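Local coordinates for protein beta-galactosidase (Geobacillus stearothermophilus, PDB 4OIF) that probably hydrolyses terminal non-reducing beta-D-galactose residues in beta-D-galactosides, as a zinc-containing homotrimeric member of glycosyl hydrolase family 42, at residues A[657-662]-A[680-685]; A[629-634]-A[642-647]; A[653-658]-A[666-671]; A[4-9]-A[635-640]. All blocks are in the same frame, centred on the assembly; numbering follows the deposited sequence.

Interaction 1: A[657-662]-A[680-685]; sequences EKVKDL and RVVEKR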
loop_
_atom_site.group_PDB
_atom_site.type_symbol
_atom_site.label_atom_id
_atom_site.label_comp_id
_atom_site.label_asym_id
_atom_site.label_seq_id
_atom_site.Cartn_x
_atom_site.Cartn_y
_atom_site.Cartn_z
ATOM N N GLU A 657 -3.622 22.315 -50.925
ATOM C CA GLU A 657 -2.556 23.000 -51.651
ATOM C C GLU A 657 -1.474 21.980 -51.971
ATOM O O GLU A 657 -1.433 20.921 -51.352
ATOM C CB GLU A 657 -1.995 24.166 -50.831
ATOM C CG GLU A 657 -2.964 25.342 -50.700
ATOM C CD GLU A 657 -2.385 26.501 -49.910
ATOM O OE1 GLU A 657 -2.227 26.359 -48.673
ATOM O OE2 GLU A 657 -2.084 27.551 -50.524
ATOM N N LYS A 658 -0.600 22.269 -52.928
ATOM C CA LYS A 658 0.443 21.301 -53.254
ATOM C C LYS A 658 1.731 21.564 -52.487
ATOM O O LYS A 658 2.058 22.689 -52.119
ATOM C CB LYS A 658 0.722 21.261 -54.760
ATOM C CG LYS A 658 0.429 22.548 -55.502
ATOM C CD LYS A 658 0.617 22.358 -57.006
ATOM C CE LYS A 658 -0.233 21.209 -57.521
ATOM N NZ LYS A 658 -0.242 21.143 -59.006
ATOM N N VAL A 659 2.449 20.482 -52.238
ATOM C CA VAL A 659 3.597 20.487 -51.363
ATOM C C VAL A 659 4.599 19.507 -51.918
ATOM O O VAL A 659 4.273 18.731 -52.816
ATOM C CB VAL A 659 3.217 20.071 -49.940
ATOM C CG1 VAL A 659 2.411 21.155 -49.253
ATOM C CG2 VAL A 659 2.422 18.771 -49.988
ATOM N N LYS A 660 5.810 19.518 -51.374
ATOM C CA LYS A 660 6.877 18.676 -51.895
ATOM C C LYS A 660 7.393 17.762 -50.802
ATOM O O LYS A 660 7.763 18.216 -49.717
ATOM C CB LYS A 660 8.012 19.533 -52.471
ATOM C CG LYS A 660 7.588 20.453 -53.639
ATOM C CD LYS A 660 6.976 21.784 -53.156
ATOM C CE LYS A 660 6.239 22.544 -54.259
ATOM N NZ LYS A 660 5.362 23.600 -53.666
ATOM N N ASP A 661 7.394 16.466 -51.082
ATOM C CA ASP A 661 7.907 15.486 -50.139
ATOM C C ASP A 661 9.400 15.707 -49.843
ATOM O O ASP A 661 10.250 15.557 -50.713
ATOM C CB ASP A 661 7.672 14.079 -50.672
ATOM C CG ASP A 661 8.163 13.000 -49.721
ATOM O OD1 ASP A 661 9.338 13.040 -49.302
ATOM O OD2 ASP A 661 7.374 12.096 -49.397
ATOM N N LEU A 662 9.704 16.011 -48.590
ATOM C CA LEU A 662 11.054 16.374 -48.189
ATOM C C LEU A 662 12.062 15.245 -48.401
ATOM O O LEU A 662 13.255 15.503 -48.544
ATOM C CB LEU A 662 11.058 16.802 -46.725
ATOM C CG LEU A 662 12.199 17.705 -46.288
ATOM C CD1 LEU A 662 12.073 19.051 -46.983
ATOM C CD2 LEU A 662 12.167 17.875 -44.786
ATOM N N ARG A 680 4.464 11.491 -43.047
ATOM C CA ARG A 680 4.796 12.178 -44.259
ATOM C C ARG A 680 5.430 13.495 -43.860
ATOM O O ARG A 680 4.859 14.241 -43.079
ATOM C CB ARG A 680 3.545 12.397 -45.093
ATOM C CG ARG A 680 3.718 12.016 -46.516
ATOM C CD ARG A 680 3.851 10.517 -46.726
ATOM N NE ARG A 680 3.743 10.269 -48.160
ATOM C CZ ARG A 680 4.762 10.402 -48.993
ATOM N NH1 ARG A 680 5.960 10.716 -48.514
ATOM N NH2 ARG A 680 4.602 10.197 -50.288
ATOM N N VAL A 681 6.630 13.774 -44.343
ATOM C CA VAL A 681 7.242 15.063 -44.053
ATOM C C VAL A 681 7.269 15.871 -45.327
ATOM O O VAL A 681 7.826 15.459 -46.345
ATOM C CB VAL A 681 8.646 14.927 -43.479
ATOM C CG1 VAL A 681 9.201 16.296 -43.149
ATOM C CG2 VAL A 681 8.595 14.089 -42.217
ATOM N N VAL A 682 6.662 17.039 -45.259
ATOM C CA VAL A 682 6.275 17.754 -46.449
ATOM C C VAL A 682 6.741 19.204 -46.390
ATOM O O VAL A 682 6.891 19.775 -45.318
ATOM C CB VAL A 682 4.746 17.610 -46.631
ATOM C CG1 VAL A 682 4.027 18.948 -46.621
ATOM C CG2 VAL A 682 4.460 16.825 -47.887
ATOM N N GLU A 683 7.032 19.778 -47.547
ATOM C CA GLU A 683 7.546 21.140 -47.599
ATOM C C GLU A 683 6.635 22.002 -48.453
ATOM O O GLU A 683 6.170 21.575 -49.510
ATOM C CB GLU A 683 8.973 21.156 -48.149
ATOM C CG GLU A 683 9.555 22.535 -48.364
ATOM C CD GLU A 683 10.866 22.499 -49.129
ATOM O OE1 GLU A 683 11.295 23.557 -49.632
ATOM O OE2 GLU A 683 11.464 21.408 -49.234
ATOM N N LYS A 684 6.358 23.209 -47.982
ATOM C CA LYS A 684 5.488 24.116 -48.715
ATOM C C LYS A 684 6.117 25.494 -48.827
ATOM O O LYS A 684 6.314 26.173 -47.822
ATOM C CB LYS A 684 4.120 24.209 -48.044
ATOM C CG LYS A 684 3.168 25.110 -48.792
ATOM C CD LYS A 684 1.734 24.736 -48.539
ATOM C CE LYS A 684 0.812 25.732 -49.211
ATOM N NZ LYS A 684 0.877 27.080 -48.575
ATOM N N ARG A 685 6.443 25.896 -50.053
ATOM C CA ARG A 685 7.121 27.170 -50.277
ATOM C C ARG A 685 6.239 28.338 -49.867
ATOM O O ARG A 685 5.033 28.329 -50.111
ATOM C CB ARG A 685 7.534 27.318 -51.741
ATOM C CG ARG A 685 8.425 28.520 -52.007
ATOM C CD ARG A 685 9.739 28.365 -51.267
ATOM N NE ARG A 685 10.404 27.122 -51.645
ATOM C CZ ARG A 685 11.406 26.569 -50.970
ATOM N NH1 ARG A 685 11.867 27.145 -49.870
ATOM N NH2 ARG A 685 11.943 25.433 -51.396
#
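Two valines meet almost at a right angle on the face of the sheet that also carries D661: V659 sets CG2 against CG2 of V682 at 3.5 Å. The other methyl of V659, CG1, rests on the aliphatic part of K684, touching its CB and CD. Beyond CG the K684 chain runs extended and bends only at its last torsion (chi4 -68°). That bend brings it across the side chain of E657, where NZ forms a salt bridge with OE1 at 3.2 Å; both residues lie toward the surface. D661 OD2 and R680 NH1 pair as a second salt bridge, modelled too close to be read further. D661 OD1 accepts from the backbone N of F663 and T664, just beyond the strand. L662 directs CD2 to CG1 of V681 at 3.7 Å. Register is fixed by the reciprocal bonds between K660 and E683, K660 N to E683 O and E683 N to K660 O, both 2.8 Å, and by L662 N to V681 O. The ladder is thus an antiparallel pair, its short axes 127° apart, in the all-beta C-terminal domain of a GH42 beta-galactosidase.

Interaction 2: A[629-634]-A[642-647]; sequences SVQARQ and FIMNFT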
loop_
_atom_site.group_PDB
_atom_site.type_symbol
_atom_site.label_atom_id
_atom_site.label_comp_id
_atom_site.label_asym_id
_atom_site.label_seq_id
_atom_site.Cartn_x
_atom_site.Cartn_y
_atom_site.Cartn_z
ATOM N N SER A 629 -2.126 13.385 -36.635
ATOM C CA SER A 629 -1.661 14.653 -36.119
ATOM C C SER A 629 -0.902 15.384 -37.204
ATOM O O SER A 629 -0.017 14.821 -37.839
ATOM C CB SER A 629 -0.777 14.433 -34.881
ATOM O OG SER A 629 -0.236 15.655 -34.414
ATOM N N VAL A 630 -1.250 16.640 -37.429
ATOM C CA VAL A 630 -0.491 17.445 -38.368
ATOM C C VAL A 630 0.140 18.584 -37.595
ATOM O O VAL A 630 -0.561 19.337 -36.929
ATOM C CB VAL A 630 -1.371 17.989 -39.522
ATOM C CG1 VAL A 630 -0.552 18.893 -40.425
ATOM C CG2 VAL A 630 -1.984 16.834 -40.324
ATOM N N GLN A 631 1.464 18.690 -37.664
ATOM C CA GLN A 631 2.176 19.717 -36.909
ATOM C C GLN A 631 3.262 20.324 -37.765
ATOM O O GLN A 631 3.873 19.619 -38.547
ATOM C CB GLN A 631 2.793 19.133 -35.634
ATOM C CG GLN A 631 1.795 18.775 -34.542
ATOM C CD GLN A 631 1.129 19.993 -33.952
ATOM O OE1 GLN A 631 1.732 21.069 -33.857
ATOM N NE2 GLN A 631 -0.129 19.837 -33.561
ATOM N N ALA A 632 3.537 21.613 -37.603
ATOM C CA ALA A 632 4.472 22.284 -38.499
ATOM C C ALA A 632 5.560 23.131 -37.827
ATOM O O ALA A 632 5.411 23.616 -36.700
ATOM C CB ALA A 632 3.699 23.146 -39.458
ATOM N N ARG A 633 6.659 23.312 -38.546
ATOM C CA ARG A 633 7.655 24.308 -38.184
ATOM C C ARG A 633 7.820 25.268 -39.346
ATOM O O ARG A 633 7.636 24.898 -40.491
ATOM C CB ARG A 633 8.971 23.642 -37.809
ATOM C CG ARG A 633 8.829 22.850 -36.520
ATOM C CD ARG A 633 10.070 22.127 -36.152
ATOM N NE ARG A 633 11.145 23.038 -35.791
ATOM C CZ ARG A 633 12.310 22.623 -35.318
ATOM N NH1 ARG A 633 12.513 21.319 -35.160
ATOM N NH2 ARG A 633 13.260 23.499 -35.009
ATOM N N GLN A 634 8.132 26.518 -39.050
ATOM C CA GLN A 634 8.090 27.535 -40.077
ATOM C C GLN A 634 9.439 28.197 -40.271
ATOM O O GLN A 634 10.040 28.697 -39.323
ATOM C CB GLN A 634 7.026 28.577 -39.730
ATOM C CG GLN A 634 5.703 27.952 -39.332
ATOM C CD GLN A 634 4.540 28.922 -39.400
ATOM O OE1 GLN A 634 4.168 29.539 -38.405
ATOM N NE2 GLN A 634 3.955 29.053 -40.579
ATOM N N PHE A 642 4.504 18.102 -40.821
ATOM C CA PHE A 642 4.554 16.688 -40.487
ATOM C C PHE A 642 3.138 16.140 -40.414
ATOM O O PHE A 642 2.316 16.617 -39.616
ATOM C CB PHE A 642 5.259 16.467 -39.143
ATOM C CG PHE A 642 6.725 16.768 -39.153
ATOM C CD1 PHE A 642 7.184 18.076 -39.234
ATOM C CD2 PHE A 642 7.651 15.743 -39.044
ATOM C CE1 PHE A 642 8.551 18.357 -39.234
ATOM C CE2 PHE A 642 9.022 16.014 -39.040
ATOM C CZ PHE A 642 9.471 17.325 -39.137
ATOM N N ILE A 643 2.860 15.135 -41.236
ATOM C CA ILE A 643 1.580 14.441 -41.208
ATOM C C ILE A 643 1.785 13.044 -40.620
ATOM O O ILE A 643 2.353 12.159 -41.257
ATOM C CB ILE A 643 0.956 14.358 -42.605
ATOM C CG1 ILE A 643 1.006 15.734 -43.288
ATOM C CG2 ILE A 643 -0.465 13.834 -42.513
ATOM C CD1 ILE A 643 0.530 15.745 -44.756
ATOM N N MET A 644 1.307 12.855 -39.394
ATOM C CA MET A 644 1.655 11.685 -38.598
ATOM C C MET A 644 0.449 10.801 -38.263
ATOM O O MET A 644 -0.522 11.247 -37.653
ATOM C CB MET A 644 2.363 12.143 -37.314
ATOM C CG MET A 644 3.596 12.987 -37.587
ATOM S SD MET A 644 4.231 13.843 -36.133
ATOM C CE MET A 644 2.938 15.035 -35.812
ATOM N N ASN A 645 0.510 9.543 -38.669
ATOM C CA ASN A 645 -0.578 8.619 -38.378
ATOM C C ASN A 645 -0.364 7.909 -37.046
ATOM O O ASN A 645 0.313 6.891 -36.985
ATOM C CB ASN A 645 -0.724 7.596 -39.505
ATOM C CG ASN A 645 -1.896 6.654 -39.296
ATOM O OD1 ASN A 645 -2.672 6.792 -38.341
ATOM N ND2 ASN A 645 -2.033 5.683 -40.196
ATOM N N PHE A 646 -0.956 8.444 -35.981
ATOM C CA PHE A 646 -0.843 7.809 -34.675
ATOM C C PHE A 646 -1.966 6.782 -34.440
ATOM O O PHE A 646 -2.513 6.695 -33.339
ATOM C CB PHE A 646 -0.838 8.866 -33.562
ATOM C CG PHE A 646 0.500 9.551 -33.372
ATOM C CD1 PHE A 646 1.573 8.869 -32.800
ATOM C CD2 PHE A 646 0.681 10.885 -33.747
ATOM C CE1 PHE A 646 2.812 9.505 -32.611
ATOM C CE2 PHE A 646 1.907 11.517 -33.561
ATOM C CZ PHE A 646 2.981 10.816 -32.991
ATOM N N THR A 647 -2.310 6.013 -35.476
ATOM C CA THR A 647 -3.317 4.960 -35.339
ATOM C C THR A 647 -2.782 3.677 -35.941
ATOM O O THR A 647 -1.807 3.699 -36.694
ATOM C CB THR A 647 -4.644 5.297 -36.041
ATOM O OG1 THR A 647 -4.525 4.988 -37.432
ATOM C CG2 THR A 647 -5.005 6.772 -35.881
#
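Strands 628-634 and 638-645 form a beta hairpin in the C-terminal domain, and the contact lies in its antiparallel ladder, with S629 opposite M644 and Q631 opposite F642 as hydrogen-bonded pairs. The bond from F642 N to Q631 O is 2.8 Å long and nearly straight at 165°, with the N-H arriving almost along the C=O axis. M644 sets CG anti to its carbonyl carbon and stays extended until chi3 (-68°), which folds CE back to 3.5 Å from S629 OG and against CB and CG of Q631. Q631 bends at chi2 (-67°), carrying its amide away from the partner strand, where OE1 accepts from R409. F642 keeps its ring edge near Q631 O and packs on helix 341-351 and on V681. The ring of F646 presents its edge, through CD2, to S629 CB and also reaches helices 341-351 and 296-312. On the reverse face, V630 and I643 point the same way, side by side. At the strand's end N645 opens an Asx turn: its OD1 accepts from T647 N, which lies above the side-chain carbonyl plane, and T647 OG1 donates in that plane to a lone pair of the same oxygen at 2.7 Å.

Interaction 3: A[653-658]-A[666-671]; sequences VVLEEK and EEIVGE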
loop_
_atom_site.group_PDB
_atom_site.type_symbol
_atom_site.label_atom_id
_atom_site.label_comp_id
_atom_site.label_asym_id
_atom_site.label_seq_id
_atom_site.Cartn_x
_atom_site.Cartn_y
_atom_site.Cartn_z
ATOM N N VAL A 653 -5.883 10.894 -46.163
ATOM C CA VAL A 653 -5.508 12.221 -45.745
ATOM C C VAL A 653 -5.650 13.068 -47.008
ATOM O O VAL A 653 -5.517 12.537 -48.096
ATOM C CB VAL A 653 -4.069 12.190 -45.140
ATOM C CG1 VAL A 653 -3.192 13.305 -45.651
ATOM C CG2 VAL A 653 -4.119 12.105 -43.606
ATOM N N VAL A 654 -5.987 14.349 -46.898
ATOM C CA VAL A 654 -6.162 15.150 -48.112
ATOM C C VAL A 654 -5.505 16.525 -47.996
ATOM O O VAL A 654 -5.829 17.308 -47.099
ATOM C CB VAL A 654 -7.664 15.346 -48.472
ATOM C CG1 VAL A 654 -7.803 16.105 -49.782
ATOM C CG2 VAL A 654 -8.380 14.017 -48.576
ATOM N N LEU A 655 -4.582 16.802 -48.916
ATOM C CA LEU A 655 -3.916 18.095 -49.025
ATOM C C LEU A 655 -4.632 18.947 -50.063
ATOM O O LEU A 655 -4.858 18.477 -51.177
ATOM C CB LEU A 655 -2.459 17.902 -49.426
ATOM C CG LEU A 655 -1.451 17.370 -48.411
ATOM C CD1 LEU A 655 -0.396 16.551 -49.112
ATOM C CD2 LEU A 655 -0.804 18.534 -47.706
ATOM N N GLU A 656 -4.990 20.186 -49.724
ATOM C CA GLU A 656 -5.684 21.067 -50.671
ATOM C C GLU A 656 -4.705 21.850 -51.536
ATOM O O GLU A 656 -4.929 22.037 -52.728
ATOM C CB GLU A 656 -6.611 22.038 -49.937
ATOM C CG GLU A 656 -7.880 21.393 -49.402
ATOM C CD GLU A 656 -8.712 22.339 -48.557
ATOM O OE1 GLU A 656 -8.277 23.490 -48.320
ATOM O OE2 GLU A 656 -9.804 21.923 -48.128
ATOM N N GLU A 657 -3.622 22.315 -50.925
ATOM C CA GLU A 657 -2.556 23.000 -51.651
ATOM C C GLU A 657 -1.474 21.980 -51.971
ATOM O O GLU A 657 -1.433 20.921 -51.352
ATOM C CB GLU A 657 -1.995 24.166 -50.831
ATOM C CG GLU A 657 -2.964 25.342 -50.700
ATOM C CD GLU A 657 -2.385 26.501 -49.910
ATOM O OE1 GLU A 657 -2.227 26.359 -48.673
ATOM O OE2 GLU A 657 -2.084 27.551 -50.524
ATOM N N LYS A 658 -0.600 22.269 -52.928
ATOM C CA LYS A 658 0.443 21.301 -53.254
ATOM C C LYS A 658 1.731 21.564 -52.487
ATOM O O LYS A 658 2.058 22.689 -52.119
ATOM C CB LYS A 658 0.722 21.261 -54.760
ATOM C CG LYS A 658 0.429 22.548 -55.502
ATOM C CD LYS A 658 0.617 22.358 -57.006
ATOM C CE LYS A 658 -0.233 21.209 -57.521
ATOM N NZ LYS A 658 -0.242 21.143 -59.006
ATOM N N GLU A 666 9.221 14.529 -54.578
ATOM C CA GLU A 666 7.952 14.443 -55.289
ATOM C C GLU A 666 6.963 15.509 -54.840
ATOM O O GLU A 666 6.751 15.714 -53.641
ATOM C CB GLU A 666 7.310 13.064 -55.102
ATOM C CG GLU A 666 5.919 12.973 -55.728
ATOM C CD GLU A 666 5.178 11.704 -55.358
ATOM O OE1 GLU A 666 5.627 10.993 -54.434
ATOM O OE2 GLU A 666 4.140 11.418 -55.992
ATOM N N GLU A 667 6.357 16.186 -55.809
ATOM C CA GLU A 667 5.255 17.086 -55.524
ATOM C C GLU A 667 3.984 16.257 -55.351
ATOM O O GLU A 667 3.715 15.356 -56.145
ATOM C CB GLU A 667 5.094 18.116 -56.640
ATOM C CG GLU A 667 4.040 19.167 -56.370
ATOM C CD GLU A 667 4.006 20.253 -57.433
ATOM O OE1 GLU A 667 3.078 20.237 -58.272
ATOM O OE2 GLU A 667 4.903 21.123 -57.419
ATOM N N ILE A 668 3.225 16.532 -54.292
ATOM C CA ILE A 668 1.976 15.811 -54.056
ATOM C C ILE A 668 0.846 16.762 -53.682
ATOM O O ILE A 668 1.078 17.860 -53.180
ATOM C CB ILE A 668 2.118 14.740 -52.953
ATOM C CG1 ILE A 668 2.493 15.377 -51.616
ATOM C CG2 ILE A 668 3.149 13.680 -53.351
ATOM C CD1 ILE A 668 2.762 14.356 -50.524
ATOM N N VAL A 669 -0.378 16.322 -53.941
ATOM C CA VAL A 669 -1.563 17.121 -53.691
ATOM C C VAL A 669 -2.756 16.184 -53.746
ATOM O O VAL A 669 -2.681 15.115 -54.357
ATOM C CB VAL A 669 -1.724 18.254 -54.712
ATOM C CG1 VAL A 669 -2.215 17.703 -56.043
ATOM C CG2 VAL A 669 -2.683 19.308 -54.188
ATOM N N GLY A 670 -3.850 16.566 -53.096
ATOM C CA GLY A 670 -5.034 15.726 -53.065
ATOM C C GLY A 670 -4.904 14.615 -52.037
ATOM O O GLY A 670 -4.270 14.792 -50.999
ATOM N N GLU A 671 -5.499 13.466 -52.317
ATOM C CA GLU A 671 -5.552 12.416 -51.319
ATOM C C GLU A 671 -4.256 11.617 -51.261
ATOM O O GLU A 671 -3.595 11.394 -52.269
ATOM C CB GLU A 671 -6.735 11.482 -51.570
ATOM C CG GLU A 671 -7.194 10.767 -50.306
ATOM C CD GLU A 671 -8.206 9.671 -50.576
ATOM O OE1 GLU A 671 -9.411 9.897 -50.329
ATOM O OE2 GLU A 671 -7.792 8.578 -51.025
HETATM O O HOH W 1 2.229 22.605 -60.400
#
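A positive phi of 80°, a value that favours glycine, marks G670, where the chain turns a corner and pairs with L655. The two residues exchange bonds of 2.9 Å: L655 N to G670 O is straight at 166° but comes from above the carbonyl plane, whereas G670 N meets a lone pair of L655 O in plane. K658 bends at chi3 (55°), while E667 is extended beyond CG, itself anti to the backbone N. The side chains cross obliquely, and K658 NZ reaches E667 OE1 in a long salt bridge of 3.5 Å, with a water accepting from NZ and donating to the same oxygen. V669 places CG2 anti to its N, against the carbonyl O of E657 at 3.5 Å, and its CB lies beside CB of K658. L655 CD1 packs obliquely on I668 CG1 at 4.0 Å. Across the other end, V654 CG2 touches E671 CG, and E671 CA makes a CA-H...O contact with V653 O. Strand 651-655 lies between strands 622-623 and 671-674 in a three-stranded sheet; past the E656-E657 corner the chain enters the five-stranded sheet as 658-661, whereas the corner at G670 takes it from 667-669 in that sheet to 671-674 in the three-stranded one.

Interaction 4: A[4-9]-A[635-640]; sequences YERTYT and APECDY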
loop_
_atom_site.group_PDB
_atom_site.type_symbol
_atom_site.label_atom_id
_atom_site.label_comp_id
_atom_site.label_asym_id
_atom_site.label_seq_id
_atom_site.Cartn_x
_atom_site.Cartn_y
_atom_site.Cartn_z
ATOM N N TYR A 4 9.956 34.871 -39.102
ATOM C CA TYR A 4 10.187 33.420 -39.002
ATOM C C TYR A 4 11.672 33.057 -39.050
ATOM O O TYR A 4 12.033 31.994 -39.559
ATOM C CB TYR A 4 9.489 32.650 -40.138
ATOM C CG TYR A 4 7.975 32.660 -40.168
ATOM C CD1 TYR A 4 7.217 32.318 -39.052
ATOM C CD2 TYR A 4 7.303 33.002 -41.335
ATOM C CE1 TYR A 4 5.824 32.324 -39.103
ATOM C CE2 TYR A 4 5.924 33.005 -41.399
ATOM C CZ TYR A 4 5.188 32.668 -40.286
ATOM O OH TYR A 4 3.814 32.687 -40.382
ATOM N N GLU A 5 12.541 33.927 -38.555
ATOM C CA GLU A 5 13.958 33.685 -38.764
ATOM C C GLU A 5 14.411 32.505 -37.917
ATOM O O GLU A 5 13.905 32.284 -36.820
ATOM C CB GLU A 5 14.788 34.935 -38.458
ATOM C CG GLU A 5 15.781 35.277 -39.575
ATOM C CD GLU A 5 16.783 34.156 -39.847
ATOM O OE1 GLU A 5 17.574 33.817 -38.937
ATOM O OE2 GLU A 5 16.766 33.594 -40.965
ATOM N N ARG A 6 15.348 31.730 -38.451
ATOM C CA ARG A 6 15.893 30.598 -37.720
ATOM C C ARG A 6 16.690 31.068 -36.514
ATOM O O ARG A 6 17.330 32.119 -36.540
ATOM C CB ARG A 6 16.775 29.735 -38.623
ATOM C CG ARG A 6 16.013 28.971 -39.689
ATOM C CD ARG A 6 16.987 28.262 -40.601
ATOM N NE ARG A 6 16.321 27.353 -41.528
ATOM C CZ ARG A 6 15.834 27.703 -42.715
ATOM N NH1 ARG A 6 15.921 28.962 -43.135
ATOM N NH2 ARG A 6 15.250 26.789 -43.483
ATOM N N THR A 7 16.629 30.290 -35.444
ATOM C CA THR A 7 17.434 30.558 -34.268
ATOM C C THR A 7 18.118 29.258 -33.854
ATOM O O THR A 7 17.481 28.351 -33.316
ATOM C CB THR A 7 16.580 31.124 -33.118
ATOM O OG1 THR A 7 15.607 30.156 -32.730
ATOM C CG2 THR A 7 15.859 32.402 -33.556
ATOM N N TYR A 8 19.413 29.162 -34.131
ATOM C CA TYR A 8 20.165 27.932 -33.882
ATOM C C TYR A 8 20.604 27.814 -32.425
ATOM O O TYR A 8 21.121 28.769 -31.841
ATOM C CB TYR A 8 21.381 27.865 -34.804
ATOM C CG TYR A 8 21.039 27.796 -36.281
ATOM C CD1 TYR A 8 21.020 26.577 -36.956
ATOM C CD2 TYR A 8 20.744 28.948 -37.001
ATOM C CE1 TYR A 8 20.717 26.510 -38.305
ATOM C CE2 TYR A 8 20.436 28.890 -38.353
ATOM C CZ TYR A 8 20.425 27.669 -38.998
ATOM O OH TYR A 8 20.121 27.606 -40.338
ATOM N N THR A 9 20.403 26.640 -31.835
ATOM C CA THR A 9 20.716 26.464 -30.421
ATOM C C THR A 9 22.133 25.926 -30.236
ATOM O O THR A 9 22.726 26.092 -29.171
ATOM C CB THR A 9 19.692 25.530 -29.711
ATOM O OG1 THR A 9 19.632 24.261 -30.380
ATOM C CG2 THR A 9 18.299 26.167 -29.694
ATOM N N ALA A 635 9.911 28.177 -41.514
ATOM C CA ALA A 635 11.137 28.862 -41.909
ATOM C C ALA A 635 10.769 30.176 -42.612
ATOM O O ALA A 635 9.601 30.392 -42.934
ATOM C CB ALA A 635 11.969 27.965 -42.813
ATOM N N PRO A 636 11.750 31.071 -42.830
ATOM C CA PRO A 636 11.398 32.298 -43.555
ATOM C C PRO A 636 10.821 31.995 -44.933
ATOM O O PRO A 636 9.792 32.546 -45.319
ATOM C CB PRO A 636 12.736 33.029 -43.678
ATOM C CG PRO A 636 13.567 32.507 -42.561
ATOM C CD PRO A 636 13.158 31.077 -42.386
ATOM N N GLU A 637 11.481 31.089 -45.646
ATOM C CA GLU A 637 11.122 30.751 -47.012
ATOM C C GLU A 637 10.031 29.683 -47.145
ATOM O O GLU A 637 9.404 29.588 -48.200
ATOM C CB GLU A 637 12.371 30.289 -47.769
ATOM C CG GLU A 637 12.926 28.929 -47.338
ATOM C CD GLU A 637 13.796 28.991 -46.082
ATOM O OE1 GLU A 637 13.775 30.020 -45.380
ATOM O OE2 GLU A 637 14.509 28.002 -45.803
ATOM N N CYS A 638 9.802 28.879 -46.108
ATOM C CA CYS A 638 8.836 27.788 -46.245
ATOM C C CYS A 638 8.310 27.167 -44.956
ATOM O O CYS A 638 8.871 27.327 -43.872
ATOM C CB CYS A 638 9.442 26.670 -47.092
ATOM S SG CYS A 638 10.758 25.802 -46.268
ATOM N N ASP A 639 7.212 26.441 -45.107
ATOM C CA ASP A 639 6.650 25.660 -44.027
ATOM C C ASP A 639 7.121 24.205 -44.142
ATOM O O ASP A 639 7.210 23.654 -45.236
ATOM C CB ASP A 639 5.117 25.748 -44.042
ATOM C CG ASP A 639 4.598 27.113 -43.583
ATOM O OD1 ASP A 639 5.232 27.752 -42.710
ATOM O OD2 ASP A 639 3.539 27.537 -44.094
ATOM N N TYR A 640 7.463 23.606 -43.006
ATOM C CA TYR A 640 7.733 22.175 -42.917
ATOM C C TYR A 640 6.625 21.526 -42.119
ATOM O O TYR A 640 6.430 21.822 -40.951
ATOM C CB TYR A 640 9.074 21.885 -42.254
ATOM C CG TYR A 640 10.271 22.417 -42.985
ATOM C CD1 TYR A 640 10.959 23.531 -42.510
ATOM C CD2 TYR A 640 10.727 21.808 -44.145
ATOM C CE1 TYR A 640 12.068 24.020 -43.175
ATOM C CE2 TYR A 640 11.836 22.288 -44.812
ATOM C CZ TYR A 640 12.502 23.392 -44.325
ATOM O OH TYR A 640 13.609 23.876 -44.984
#
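The guanidinium of R6 has the methyl CB of A635 over one face, 3.5 Å from NH2, while the carboxylate of E637 and the hydroxyl of Y640 lie at its edge. R6 NH2 lies near the plane of the Y640 ring, 3.7 Å from Y640 OH, and that ring carries C638 SG over one face, displaced toward the rim. R6 arrives extended from CG to NE and grips E637 end-on, with the two planes 36° apart. Its shorter bond, NH2 to OE2, is 2.7 Å and 161°, with OE2 lying in the guanidinium plane but approached from above the carboxylate plane. The longer one, NH1 to OE1 at 3.3 Å, uses the syn lone pair of OE1. E637 turns back to meet it by placing CG between N and the carbonyl carbon (chi1 70°) and bending at chi2. P636 sets CD 3.2 Å from Y4 O and 3.6 Å from R6 NH1. R6 NH2 has two acceptors, E637 OE2 and G403 O. The contact thus ties the N-terminal loop ahead of barrel strand 16-21 to the tip of the hairpin 628-634/638-645; a two-nitrogen ion pair of this kind would be expected to favour the charged forms of both groups.

In the fold
Interactions 1, 2 and 3 lie within the C-terminal domain, and interaction 4 ties that domain to the N-terminal loop. Interaction 2 is the buried one, with all of its touching residues buried and helices packed on its face; interactions 1 and 3 are partly buried, with V659, V682, L655 and I668 buried and the lysine-glutamate pairs nearer solvent. Interactions 1 and 3 share E657 and K658, and V659 O meets I668 N at 2.8 Å, so strand 658-661 is paired on both sides. Strand 638-645 joins interactions 1, 2 and 4: R680 N lies 2.8 Å from I643 O, and K684 O lies 2.9 Å from D639 N. Backbone ladders dominate the first three, a side-chain ion pair the fourth.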